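Molybdopterin-guanine dinucleotide biosynthesis protein B (mobB) (Archaeoglobus fulgidus, PDB 2F1R) takes part in the biosynthesis of the molybdopterin-guanine dinucleotide cofactor and probably binds GTP. Local coordinates at the interface of chains A and B. Numbering follows the deposited sequence. Chains: chain A/B, molybdopterin-guanine dinucleotide biosynthesis protein B (mobB).

The interface of chains A and B. Residues chain A 62, 73, 75, 91; chain B 92-93, 95-96.
Strands 62-66 and 70-76 of chain A, through A:Asp62, A:Phe73 and A:Arg75, and helix 85-93, through A:Arg91, meet the C-terminal end of helix 85-92 of chain B and the loop after it, which carries B:Leu93, B:Asp95 and B:Tyr96. The phenol of B:Tyr96 donates a hydrogen bond from OH to the carboxylate oxygen OD2 of A:Asp62, 2.6 Å away. That oxygen is met on its anti side, 21° out of the carboxylate plane, while it lies in the plane of the tyrosine ring, at its edge; the two flat groups stand nearly perpendicular. CG of A:Phe73 lies anti to the backbone N (chi1 -174°), which carries the ring rim toward chain B. There CZ of A:Phe73 rests 3.7 Å from the methyl CD2 of B:Leu93. The same CZ of A:Phe73 makes a van der Waals contact with the phenol OH of B:Tyr96 at 3.3 Å. On the helix side, CE2 of A:Phe73 lies 3.9 Å from the backbone O of B:Tyr92. CB of A:Arg75, from the same chain, sits over one face of the phenyl ring near the rim. Beyond it the arginine chain bends at chi3, and NH1 of A:Arg75 forms a long salt bridge of 3.9 Å with OD2 of B:Asp95. This oxygen lies in the guanidinium plane at its edge, and at such a distance the attraction is probably mainly electrostatic. A phenylalanine in place of B:Tyr96 would probably leave the carboxylate of A:Asp62 without its donor from chain B. A:Arg91, poorly ordered, may add positive charge near B:Asp95. Repeated with chains exchanged, the patch joins polar and apolar contacts that would hold the two copies together if this dimer forms in solution.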
ATOM      1  N   ASP A  62      -4.462  10.468   1.414  1.00  9.21           N
ATOM      2  CA  ASP A  62      -3.865   9.149   1.192  1.00 10.07           C
ATOM      3  C   ASP A  62      -4.689   8.132   1.978  1.00 11.31           C
ATOM      4  O   ASP A  62      -5.337   8.484   2.976  1.00  9.94           O
ATOM      5  CB  ASP A  62      -2.413   9.170   1.620  1.00  9.31           C
ATOM      6  CG  ASP A  62      -1.566  10.071   0.700  1.00 13.92           C
ATOM      7  OD1 ASP A  62      -1.965  10.267  -0.510  1.00  9.09           O
ATOM      8  OD2 ASP A  62      -0.486  10.533   1.167  1.00 16.19           O
ATOM      9  N   PHE A  73      -1.971   0.377   1.056  1.00 13.96           N
ATOM     10  CA  PHE A  73      -1.638   1.810   1.237  1.00 14.59           C
ATOM     11  C   PHE A  73      -1.563   2.444  -0.163  1.00 14.77           C
ATOM     12  O   PHE A  73      -0.775   2.016  -1.021  1.00 14.52           O
ATOM     13  CB  PHE A  73      -0.318   1.976   2.041  1.00 14.29           C
ATOM     14  CG  PHE A  73       0.043   3.440   2.419  1.00 17.08           C
ATOM     15  CD1 PHE A  73      -0.946   4.440   2.612  1.00 18.46           C
ATOM     16  CD2 PHE A  73       1.386   3.798   2.657  1.00 19.33           C
ATOM     17  CE1 PHE A  73      -0.594   5.773   2.983  1.00 15.37           C
ATOM     18  CE2 PHE A  73       1.751   5.115   3.060  1.00 18.42           C
ATOM     19  CZ  PHE A  73       0.740   6.108   3.208  1.00 17.10           C
ATOM     20  N   ARG A  75      -1.131   6.124  -2.054  1.00 13.84           N
ATOM     21  CA  ARG A  75      -0.664   7.462  -1.768  1.00 15.73           C
ATOM     22  C   ARG A  75      -0.079   8.267  -2.936  1.00 16.02           C
ATOM     23  O   ARG A  75       0.597   7.726  -3.794  1.00 16.69           O
ATOM     24  CB  ARG A  75       0.330   7.424  -0.614  1.00 15.87           C
ATOM     25  CG  ARG A  75       1.565   6.681  -0.913  1.00 15.68           C
ATOM     26  CD  ARG A  75       2.572   7.066   0.117  1.00 22.55           C
ATOM     27  NE  ARG A  75       3.377   8.187  -0.260  1.00 23.69           N
ATOM     28  CZ  ARG A  75       4.019   8.956   0.607  1.00 30.78           C
ATOM     29  NH1 ARG A  75       3.890   8.736   1.910  1.00 31.87           N
ATOM     30  NH2 ARG A  75       4.763   9.983   0.166  1.00 33.57           N
ATOM     31  N   ARG A  91      10.863   3.573   2.244  1.00 22.80           N
ATOM     32  CA  ARG A  91       9.566   3.792   2.839  1.00 24.22           C
ATOM     33  C   ARG A  91       8.867   2.495   3.145  1.00 23.74           C
ATOM     34  O   ARG A  91       8.070   2.429   4.080  1.00 24.05           O
ATOM     35  CB  ARG A  91       8.669   4.599   1.902  1.00 24.57           C
ATOM     36  CG  ARG A  91       9.234   5.913   1.561  1.00 30.90           C
ATOM     37  CD  ARG A  91       8.706   7.010   2.472  1.00 37.85           C
ATOM     38  NE  ARG A  91       9.607   8.162   2.412  1.00 43.37           N
ATOM     39  CZ  ARG A  91       9.221   9.430   2.542  1.00 46.21           C
ATOM     40  NH1 ARG A  91       7.940   9.736   2.720  1.00 45.79           N
ATOM     41  NH2 ARG A  91      10.125  10.401   2.472  1.00 48.75           N
TER
ATOM     42  N   TYR B  92       3.730   3.281   8.995  1.00 19.30           N
ATOM     43  CA  TYR B  92       3.517   3.897   7.673  1.00 17.80           C
ATOM     44  C   TYR B  92       3.028   5.338   7.622  1.00 16.83           C
ATOM     45  O   TYR B  92       3.124   5.967   6.564  1.00 16.66           O
ATOM     46  CB  TYR B  92       2.553   3.038   6.825  1.00 19.31           C
ATOM     47  CG  TYR B  92       3.020   1.606   6.649  1.00 21.17           C
ATOM     48  CD1 TYR B  92       4.112   1.312   5.811  1.00 21.14           C
ATOM     49  CD2 TYR B  92       2.383   0.542   7.322  1.00 19.99           C
ATOM     50  CE1 TYR B  92       4.569   0.008   5.667  1.00 22.03           C
ATOM     51  CE2 TYR B  92       2.832  -0.768   7.168  1.00 20.33           C
ATOM     52  CZ  TYR B  92       3.931  -1.027   6.320  1.00 20.35           C
ATOM     53  OH  TYR B  92       4.431  -2.312   6.136  1.00 20.62           O
ATOM     54  N   LEU B  93       2.529   5.879   8.729  1.00 15.36           N
ATOM     55  CA  LEU B  93       1.819   7.141   8.685  1.00 15.05           C
ATOM     56  C   LEU B  93       2.381   8.212   9.603  1.00 17.45           C
ATOM     57  O   LEU B  93       1.707   9.214   9.870  1.00 15.72           O
ATOM     58  CB  LEU B  93       0.354   6.913   9.060  1.00 15.16           C
ATOM     59  CG  LEU B  93      -0.384   5.835   8.248  1.00 11.91           C
ATOM     60  CD1 LEU B  93      -1.740   5.709   8.811  1.00  9.27           C
ATOM     61  CD2 LEU B  93      -0.408   6.158   6.752  1.00 11.68           C
ATOM     62  N   ASP B  95       4.619  10.448   9.345  1.00 23.14           N
ATOM     63  CA  ASP B  95       4.833  11.726   8.668  1.00 23.00           C
ATOM     64  C   ASP B  95       3.559  12.565   8.458  1.00 21.93           C
ATOM     65  O   ASP B  95       3.640  13.726   8.047  1.00 23.29           O
ATOM     66  CB  ASP B  95       5.505  11.472   7.308  1.00 23.59           C
ATOM     67  CG  ASP B  95       4.869  10.280   6.518  1.00 28.82           C
ATOM     68  OD1 ASP B  95       4.379   9.237   7.135  1.00 25.13           O
ATOM     69  OD2 ASP B  95       4.891  10.394   5.244  1.00 31.11           O
ATOM     70  N   TYR B  96       2.391  11.983   8.703  1.00 19.14           N
ATOM     71  CA  TYR B  96       1.121  12.687   8.541  1.00 17.59           C
ATOM     72  C   TYR B  96       0.752  13.598   9.692  1.00 17.30           C
ATOM     73  O   TYR B  96       1.010  13.288  10.843  1.00 17.29           O
ATOM     74  CB  TYR B  96      -0.014  11.703   8.261  1.00 16.27           C
ATOM     75  CG  TYR B  96       0.160  11.086   6.893  1.00 16.15           C
ATOM     76  CD1 TYR B  96      -0.454  11.648   5.763  1.00 15.58           C
ATOM     77  CD2 TYR B  96       0.961   9.984   6.727  1.00 13.81           C
ATOM     78  CE1 TYR B  96      -0.285  11.099   4.491  1.00 14.53           C
ATOM     79  CE2 TYR B  96       1.165   9.432   5.473  1.00 14.74           C
ATOM     80  CZ  TYR B  96       0.527   9.986   4.366  1.00 15.39           C
ATOM     81  OH  TYR B  96       0.725   9.410   3.138  1.00 15.08           O
TER